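Local coordinates for RNase NGR3 (Nicotiana glutinosa, PDB 1VD1), which probably cleaves RNA as a plant ribonuclease of the T2 family and binds the nucleotides AMP and GMP, at residues Asn170-Gln175 with Lys202-Pro207; Trp17-Cys22 with Pro36-Ser41; Asp23-Cys28 with Val165-Asn170. One frame throughout, in Å; residues are numbered along the deposited sequence.

Interaction 1: Asn170-Gln175 with Lys202-Pro207. With AMP (adenosine monophosphate), chain C.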
# COMPACT_ATOMS: atom_id res chain seq x y z
N ASN A 170 -4.01 10.98 17.99
CA ASN A 170 -5.17 10.38 17.35
C ASN A 170 -4.79 9.10 16.61
O ASN A 170 -3.69 8.98 16.05
CB ASN A 170 -5.80 11.34 16.34
CG ASN A 170 -6.38 12.57 16.99
OD1 ASN A 170 -7.32 12.48 17.79
ND2 ASN A 170 -5.84 13.73 16.66
N HIS A 171 -5.70 8.13 16.62
CA HIS A 171 -5.48 6.87 15.92
C HIS A 171 -6.03 7.13 14.53
O HIS A 171 -7.14 7.66 14.38
CB HIS A 171 -6.25 5.75 16.62
CG HIS A 171 -5.80 5.53 18.03
ND1 HIS A 171 -4.62 4.89 18.34
CD2 HIS A 171 -6.34 5.91 19.21
CE1 HIS A 171 -4.45 4.89 19.66
NE2 HIS A 171 -5.48 5.51 20.21
N GLN A 172 -5.25 6.78 13.51
CA GLN A 172 -5.66 7.04 12.13
C GLN A 172 -5.41 5.86 11.21
O GLN A 172 -4.56 5.01 11.50
CB GLN A 172 -4.87 8.24 11.60
CG GLN A 172 -3.36 8.00 11.63
CD GLN A 172 -2.53 9.23 11.31
OE1 GLN A 172 -1.30 9.15 11.21
NE2 GLN A 172 -3.18 10.36 11.15
N ILE A 173 -6.14 5.81 10.10
CA ILE A 173 -5.97 4.76 9.11
C ILE A 173 -4.63 5.03 8.43
O ILE A 173 -4.41 6.10 7.87
CB ILE A 173 -7.11 4.76 8.06
CG1 ILE A 173 -6.85 3.67 7.02
CG2 ILE A 173 -7.22 6.14 7.40
CD1 ILE A 173 -7.98 3.45 6.04
N TYR A 174 -3.73 4.05 8.49
CA TYR A 174 -2.40 4.21 7.91
C TYR A 174 -2.20 3.35 6.67
O TYR A 174 -1.83 3.86 5.61
CB TYR A 174 -1.36 3.89 8.98
CG TYR A 174 0.07 3.83 8.49
CD1 TYR A 174 0.61 4.85 7.70
CD2 TYR A 174 0.89 2.75 8.82
CE1 TYR A 174 1.93 4.79 7.26
CE2 TYR A 174 2.21 2.68 8.39
CZ TYR A 174 2.72 3.70 7.61
OH TYR A 174 4.03 3.62 7.18
N GLN A 175 -2.42 2.05 6.80
CA GLN A 175 -2.28 1.16 5.65
C GLN A 175 -3.44 0.20 5.49
O GLN A 175 -4.11 -0.18 6.46
CB GLN A 175 -0.95 0.40 5.73
CG GLN A 175 0.23 1.33 5.50
CD GLN A 175 1.54 0.60 5.31
OE1 GLN A 175 2.35 0.99 4.47
NE2 GLN A 175 1.76 -0.46 6.08
N LYS A 202 -12.89 3.74 16.67
CA LYS A 202 -13.11 4.99 15.94
C LYS A 202 -11.77 5.57 15.52
O LYS A 202 -10.90 5.81 16.37
CB LYS A 202 -13.87 6.01 16.80
CG LYS A 202 -15.37 5.79 16.83
CD LYS A 202 -16.09 7.04 17.30
CE LYS A 202 -17.60 6.88 17.17
NZ LYS A 202 -18.10 5.71 17.95
N ILE A 203 -11.59 5.81 14.23
CA ILE A 203 -10.32 6.34 13.75
C ILE A 203 -10.40 7.58 12.87
O ILE A 203 -11.45 7.93 12.33
CB ILE A 203 -9.55 5.27 12.98
CG1 ILE A 203 -10.34 4.84 11.74
CG2 ILE A 203 -9.27 4.08 13.88
CD1 ILE A 203 -9.61 3.84 10.87
N GLU A 204 -9.24 8.21 12.72
CA GLU A 204 -9.07 9.42 11.93
C GLU A 204 -8.65 9.09 10.50
O GLU A 204 -7.87 8.16 10.26
CB GLU A 204 -7.99 10.29 12.58
CG GLU A 204 -7.70 11.62 11.91
CD GLU A 204 -6.61 12.38 12.64
OE1 GLU A 204 -5.42 11.99 12.55
OE2 GLU A 204 -6.94 13.38 13.32
N PHE A 205 -9.18 9.86 9.56
CA PHE A 205 -8.88 9.73 8.13
C PHE A 205 -8.46 11.17 7.80
O PHE A 205 -9.23 11.94 7.22
CB PHE A 205 -10.15 9.34 7.38
CG PHE A 205 -9.94 9.06 5.91
CD1 PHE A 205 -8.69 8.69 5.42
CD2 PHE A 205 -11.02 9.12 5.03
CE1 PHE A 205 -8.53 8.39 4.07
CE2 PHE A 205 -10.86 8.82 3.69
CZ PHE A 205 -9.61 8.45 3.21
N PRO A 206 -7.23 11.53 8.18
CA PRO A 206 -6.61 12.85 8.00
C PRO A 206 -6.30 13.33 6.59
O PRO A 206 -5.97 12.55 5.71
CB PRO A 206 -5.34 12.74 8.82
CG PRO A 206 -4.91 11.34 8.51
CD PRO A 206 -6.22 10.57 8.68
N PRO A 207 -6.43 14.65 6.37
CA PRO A 207 -6.15 15.26 5.07
C PRO A 207 -4.68 15.69 5.13
O PRO A 207 -4.04 15.55 6.17
CB PRO A 207 -7.10 16.45 5.05
CG PRO A 207 -7.05 16.91 6.47
CD PRO A 207 -7.14 15.60 7.25
P AMP C . 6.34 1.04 8.37
O1P AMP C . 5.89 0.16 9.47
O2P AMP C . 6.61 2.44 8.82
O3P AMP C . 5.39 1.00 7.18
O5' AMP C . 7.78 0.38 7.93
C5' AMP C . 8.16 0.34 6.52
C4' AMP C . 9.54 1.05 6.36
O4' AMP C . 9.55 1.71 5.04
C3' AMP C . 9.83 2.24 7.51
O3' AMP C . 11.32 2.17 7.77
C2' AMP C . 9.35 3.54 6.70
O2' AMP C . 10.09 4.71 6.95
C1' AMP C . 9.51 3.14 5.13
N9 AMP C . 8.37 3.64 4.34
C8 AMP C . 7.00 3.35 4.50
N7 AMP C . 6.13 4.05 3.74
C5 AMP C . 7.05 4.77 2.97
C6 AMP C . 6.85 5.74 1.96
N6 AMP C . 5.56 6.08 1.61
N1 AMP C . 8.01 6.28 1.39
C2 AMP C . 9.25 5.87 1.72
N3 AMP C . 9.54 4.96 2.68
C4 AMP C . 8.41 4.48 3.28

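Interaction 2: Trp17-Cys22 with Pro36-Ser41. With AMP (adenosine monophosphate), chain C.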
# COMPACT_ATOMS: atom_id res chain seq x y z
N TRP A 17 -1.96 5.54 3.29
CA TRP A 17 -2.61 6.84 3.22
C TRP A 17 -1.45 7.80 3.46
O TRP A 17 -0.96 7.92 4.58
CB TRP A 17 -3.66 6.97 4.33
CG TRP A 17 -4.42 8.26 4.27
CD1 TRP A 17 -4.51 9.20 5.26
CD2 TRP A 17 -5.18 8.76 3.17
NE1 TRP A 17 -5.27 10.26 4.83
CE2 TRP A 17 -5.70 10.02 3.55
CE3 TRP A 17 -5.47 8.27 1.89
CZ2 TRP A 17 -6.49 10.79 2.70
CZ3 TRP A 17 -6.26 9.04 1.04
CH2 TRP A 17 -6.76 10.29 1.46
N PRO A 18 -0.98 8.48 2.41
CA PRO A 18 0.14 9.41 2.55
C PRO A 18 0.07 10.36 3.74
O PRO A 18 1.06 10.56 4.45
CB PRO A 18 0.15 10.15 1.22
CG PRO A 18 -0.35 9.12 0.27
CD PRO A 18 -1.52 8.52 1.03
N ALA A 19 -1.10 10.95 3.96
CA ALA A 19 -1.28 11.89 5.05
C ALA A 19 -0.92 11.32 6.41
O ALA A 19 -0.43 12.03 7.29
CB ALA A 19 -2.72 12.40 5.05
N SER A 20 -1.16 10.02 6.59
CA SER A 20 -0.87 9.37 7.87
C SER A 20 0.59 9.01 8.06
O SER A 20 1.01 8.63 9.15
CB SER A 20 -1.74 8.12 8.02
OG SER A 20 -3.10 8.48 8.09
N TYR A 21 1.38 9.13 6.99
CA TYR A 21 2.81 8.86 7.08
C TYR A 21 3.48 10.20 7.34
O TYR A 21 4.59 10.26 7.86
CB TYR A 21 3.34 8.28 5.75
CG TYR A 21 4.83 8.01 5.76
CD1 TYR A 21 5.33 6.80 6.26
CD2 TYR A 21 5.74 8.96 5.30
CE1 TYR A 21 6.70 6.56 6.29
CE2 TYR A 21 7.11 8.73 5.33
CZ TYR A 21 7.59 7.52 5.83
OH TYR A 21 8.94 7.26 5.84
N CYS A 22 2.79 11.28 6.98
CA CYS A 22 3.34 12.62 7.13
C CYS A 22 2.88 13.46 8.32
O CYS A 22 3.23 14.63 8.42
CB CYS A 22 3.10 13.40 5.83
SG CYS A 22 4.10 12.71 4.49
N PRO A 36 2.42 14.65 -3.33
CA PRO A 36 1.69 13.51 -3.87
C PRO A 36 0.18 13.76 -3.92
O PRO A 36 -0.32 14.67 -3.27
CB PRO A 36 2.04 12.38 -2.90
CG PRO A 36 3.38 12.78 -2.38
CD PRO A 36 3.20 14.25 -2.15
N ASP A 37 -0.53 12.95 -4.70
CA ASP A 37 -1.98 13.09 -4.80
C ASP A 37 -2.57 12.78 -3.43
O ASP A 37 -2.01 12.00 -2.66
CB ASP A 37 -2.56 12.11 -5.82
CG ASP A 37 -2.13 12.41 -7.24
OD1 ASP A 37 -2.32 13.56 -7.69
OD2 ASP A 37 -1.60 11.50 -7.91
N GLU A 38 -3.71 13.40 -3.13
CA GLU A 38 -4.42 13.17 -1.87
C GLU A 38 -5.22 11.90 -2.10
O GLU A 38 -6.45 11.93 -2.16
CB GLU A 38 -5.35 14.36 -1.59
CG GLU A 38 -6.14 14.27 -0.28
CD GLU A 38 -5.28 14.45 0.95
OE1 GLU A 38 -4.44 13.56 1.24
OE2 GLU A 38 -5.43 15.49 1.64
N ASP A 39 -4.52 10.78 -2.23
CA ASP A 39 -5.17 9.50 -2.51
C ASP A 39 -4.31 8.36 -1.94
O ASP A 39 -3.15 8.58 -1.60
CB ASP A 39 -5.31 9.37 -4.03
CG ASP A 39 -6.07 8.14 -4.47
OD1 ASP A 39 -6.66 7.44 -3.62
OD2 ASP A 39 -6.07 7.87 -5.68
N PHE A 40 -4.89 7.17 -1.82
CA PHE A 40 -4.11 6.04 -1.31
C PHE A 40 -2.99 5.73 -2.29
O PHE A 40 -3.20 5.75 -3.51
CB PHE A 40 -4.99 4.80 -1.12
CG PHE A 40 -5.89 4.89 0.07
CD1 PHE A 40 -7.13 5.53 -0.01
CD2 PHE A 40 -5.50 4.36 1.30
CE1 PHE A 40 -7.95 5.65 1.10
CE2 PHE A 40 -6.31 4.47 2.43
CZ PHE A 40 -7.55 5.12 2.32
N SER A 41 -1.81 5.43 -1.76
CA SER A 41 -0.66 5.12 -2.60
C SER A 41 -0.24 3.67 -2.38
O SER A 41 -0.74 2.99 -1.49
CB SER A 41 0.51 6.04 -2.25
OG SER A 41 0.89 5.87 -0.89
P AMP C . 6.34 1.04 8.37
O1P AMP C . 5.89 0.16 9.47
O2P AMP C . 6.61 2.44 8.82
O3P AMP C . 5.39 1.00 7.18
O5' AMP C . 7.78 0.38 7.93
C5' AMP C . 8.16 0.34 6.52
C4' AMP C . 9.54 1.05 6.36
O4' AMP C . 9.55 1.71 5.04
C3' AMP C . 9.83 2.24 7.51
O3' AMP C . 11.32 2.17 7.77
C2' AMP C . 9.35 3.54 6.70
O2' AMP C . 10.09 4.71 6.95
C1' AMP C . 9.51 3.14 5.13
N9 AMP C . 8.37 3.64 4.34
C8 AMP C . 7.00 3.35 4.50
N7 AMP C . 6.13 4.05 3.74
C5 AMP C . 7.05 4.77 2.97
C6 AMP C . 6.85 5.74 1.96
N6 AMP C . 5.56 6.08 1.61
N1 AMP C . 8.01 6.28 1.39
C2 AMP C . 9.25 5.87 1.72
N3 AMP C . 9.54 4.96 2.68
C4 AMP C . 8.41 4.48 3.28

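Interaction 3: Asp23-Cys28 with Val165-Asn170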
# COMPACT_ATOMS: atom_id res chain seq x y z
N ASP A 23 2.11 12.87 9.23
CA ASP A 23 1.65 13.62 10.39
C ASP A 23 2.08 12.98 11.70
O ASP A 23 1.45 13.17 12.74
CB ASP A 23 0.13 13.80 10.34
CG ASP A 23 -0.62 12.50 10.55
OD1 ASP A 23 0.01 11.42 10.52
OD2 ASP A 23 -1.85 12.57 10.74
N THR A 24 3.16 12.21 11.63
CA THR A 24 3.70 11.53 12.80
C THR A 24 5.02 12.19 13.18
O THR A 24 5.38 13.23 12.61
CB THR A 24 3.96 10.04 12.51
OG1 THR A 24 5.02 9.92 11.56
CG2 THR A 24 2.71 9.38 11.95
N ARG A 25 5.74 11.60 14.12
CA ARG A 25 7.02 12.16 14.53
C ARG A 25 8.13 11.80 13.55
O ARG A 25 9.28 12.24 13.70
CB ARG A 25 7.37 11.67 15.94
CG ARG A 25 6.29 12.01 16.96
CD ARG A 25 6.71 11.65 18.38
NE ARG A 25 7.79 12.51 18.87
CZ ARG A 25 8.32 12.41 20.08
NH1 ARG A 25 7.87 11.48 20.93
NH2 ARG A 25 9.29 13.22 20.46
N ARG A 26 7.80 11.01 12.53
CA ARG A 26 8.78 10.62 11.52
C ARG A 26 8.94 11.80 10.57
O ARG A 26 8.05 12.64 10.46
CB ARG A 26 8.29 9.42 10.71
CG ARG A 26 7.63 8.29 11.50
CD ARG A 26 8.61 7.56 12.40
NE ARG A 26 8.01 6.34 12.95
CZ ARG A 26 6.91 6.32 13.70
NH1 ARG A 26 6.28 7.45 13.99
NH2 ARG A 26 6.43 5.17 14.15
N SER A 27 10.08 11.88 9.89
CA SER A 27 10.29 12.95 8.93
C SER A 27 9.69 12.49 7.60
O SER A 27 9.89 11.35 7.18
CB SER A 27 11.78 13.25 8.75
OG SER A 27 12.31 13.88 9.91
N CYS A 28 8.94 13.38 6.96
CA CYS A 28 8.32 13.06 5.68
C CYS A 28 8.69 14.14 4.68
O CYS A 28 8.52 15.33 4.94
CB CYS A 28 6.80 12.95 5.84
SG CYS A 28 5.81 13.80 4.58
N VAL A 165 -0.40 6.41 14.81
CA VAL A 165 -0.86 7.57 15.56
C VAL A 165 -0.16 8.86 15.15
O VAL A 165 1.05 8.88 14.97
CB VAL A 165 -0.65 7.34 17.07
CG1 VAL A 165 -1.09 8.57 17.86
CG2 VAL A 165 -1.42 6.12 17.52
N ASP A 166 -0.94 9.93 15.01
CA ASP A 166 -0.36 11.22 14.63
C ASP A 166 0.20 11.91 15.86
O ASP A 166 -0.01 11.46 16.99
CB ASP A 166 -1.41 12.10 13.94
CG ASP A 166 -2.49 12.59 14.89
OD1 ASP A 166 -3.51 13.12 14.39
OD2 ASP A 166 -2.34 12.46 16.12
N THR A 167 0.92 13.01 15.65
CA THR A 167 1.52 13.75 16.76
C THR A 167 0.48 14.21 17.78
O THR A 167 0.83 14.51 18.93
CB THR A 167 2.29 14.99 16.24
OG1 THR A 167 1.40 15.85 15.53
CG2 THR A 167 3.42 14.56 15.32
N GLN A 168 -0.78 14.25 17.37
CA GLN A 168 -1.86 14.68 18.25
C GLN A 168 -2.29 13.55 19.19
O GLN A 168 -2.96 13.79 20.19
CB GLN A 168 -3.07 15.13 17.43
CG GLN A 168 -2.80 16.27 16.47
CD GLN A 168 -2.35 17.53 17.18
OE1 GLN A 168 -1.27 17.57 17.78
NE2 GLN A 168 -3.18 18.57 17.13
N GLY A 169 -1.90 12.33 18.85
CA GLY A 169 -2.28 11.19 19.67
C GLY A 169 -3.49 10.48 19.10
O GLY A 169 -3.95 9.49 19.66
N ASN A 170 -4.01 10.98 17.99
CA ASN A 170 -5.17 10.38 17.35
C ASN A 170 -4.79 9.10 16.61
O ASN A 170 -3.69 8.98 16.05
CB ASN A 170 -5.80 11.34 16.34
CG ASN A 170 -6.38 12.57 16.99
OD1 ASN A 170 -7.32 12.48 17.79
ND2 ASN A 170 -5.84 13.73 16.66
O HOH W 1 3.18 10.28 15.87

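Interaction 1: Asn170-Gln175 with Lys202-Pro207
Q172 and E204 form a single bridge of the parallel type, in which E204 N donates to H171 O (2.7 Å) and I173 N returns the bond to E204 O (2.9 Å), although the strand axes diverge by 62°. That divergence fits a pairing that stops after one residue. Beside the bridge, the side chains of Q172 and E204 run together in the same direction. Placing CG between its backbone N and carbonyl carbon (chi1 60°) sends the extended Q172 chain along E204, where NE2 makes a weak hydrogen bond to OE1 at 3.1 Å. The same NE2 lies 3.3 Å from P206 CG and has a stronger partner in D23 OD2, so the amide joins two acidic groups. E204 OE2 has its own donor in G139 N. The apolar part is supplied by I173, a branched residue suited to strands: its CB meets I203 CD1 at 3.9 Å, while its CG2 lies 3.5 Å from F205 CD1. Y174 turns away from 202-207; Y174 and Q175 both face E162 in a classic beta bulge, and the Y174 hydroxyl donates to AMP O3P (3.0 Å). Since E204 OE1 also closely approaches D166 OD1, a proton may be shared between these carboxylates, and the buried Q172 amide probably eases the remaining negative charge.

Interaction 2: Trp17-Cys22 with Pro36-Ser41
W17 and P18 pack against the irregular loop 36-41 in a buried contact made by van der Waals touch, at the place where strand 10-16 gives way to the short, weakly bonded helix 18-21 and the loop leads into strand 41-48. The largest element is the indole of W17. With CG anti to the backbone N (chi1 -177°), its six-membered ring reaches F40 and sets CE3 3.5 Å above the plane of the phenyl ring, over its centre. The planes are inclined at 48°, an oblique pairing. The far rim of the indole continues along the loop: CZ3 lies 3.7 Å from F40 N, which approaches at the ring edge, and CZ2 lies 3.7 Å from E38 OE1. This carboxylate is almost parallel to the indole, while its other oxygen, OE2, is held by F208 N. E38 is the centre of an inverse gamma turn, a tight bend in the loop beside the indole.

P18 fills the next place. Lacking an N-H, proline is well suited to the first turn of a helix, and its CD sits 3.1 Å from D39 O, while its CG touches S41 OG at 3.7 Å. Beyond the contact, W17 NE1 donates to P206 O and D39 OD2 forms a salt bridge with R120, so polar groups at the margins find partners elsewhere. Further along the same helix, Y21 lays one ring face against the adenine of AMP and hydrogen-bonds to its ribose, OH to O2' at 3.0 Å. The chemistry is thus aromatic and proline carbons packed on a ring, loop backbone and polar side-chain atoms, without a direct hydrogen bond between the segments; it packs the start of helix 18-21, which also carries Y21 of the AMP site, against the loop leading to strand 41-48.

Interaction 3: Asp23-Cys28 with Val165-Asn170
T167 N donates to D23 O at 3.0 Å, nearly straight and in the carbonyl plane, and this is the direct hydrogen bond that joins the two loops. A water adds a second, looser link: it donates to V165 O at 2.7 Å and accepts weakly from R25 N.

Methyl groups pack on backbone atoms beside these bonds. T167 CG2, which its first torsion sets beside its own backbone N, rests 3.6 Å from T24 C, and T24 CG2 meets V165 O at 3.5 Å. Threonine serves well on both sides because one branch can pack while the other is polar; T24 OG1 accepts from R26 N and so closes an ST turn.

The loop 165-170 is braced internally. It forms the hairpin connection between strands 160-165 and 171-181, with a type I turn from D166 to G169, whose backbone bond runs from G169 N to D166 O (2.8 Å). The positive phi of G169 (98°) would press a beta carbon against the preceding carbonyl oxygen, which suits glycine. D166, tucked into the turn, turns OD2 to N170 N at 2.9 Å, the donor arriving from above the carboxylate plane, with weak bonds to the same OD2 from Q168 N and G169 N.

The charged groups come last. The carboxylates of D23 and D166 are steeply inclined to each other, and D23 OD2 lies 3.3 Å from D166 CB. D23 OD2 and D166 OD1 are 4.0 Å apart, and E204 OE1 crowds OD1 more closely still. Q172 NE2 donates to D23 OD2 and N170 ND2 weakly to D166 OD1, which probably tempers the repulsion only in part.

The three interactions lie on the same side of the chain's centre, with interactions 2 and 3 each centred 11 Å from interaction 1 and 13 Å from one another. Strand 171-181, in the antiparallel sheet, carries interaction 1 and follows directly from the hairpin loop of interaction 3, so N170 belongs to both. Residues 17-22 run straight on into 23-28, and the C22-C28 disulfide ties interactions 2 and 3 together. Along the chain, interactions 2 and 3 interleave, and interaction 1 comes after both. W17 packs on F205 and S20 bonds to I173, joining residues 17-22 to interaction 1. Y21 of interaction 2 and Y174 of interaction 1 both hydrogen-bond the same AMP.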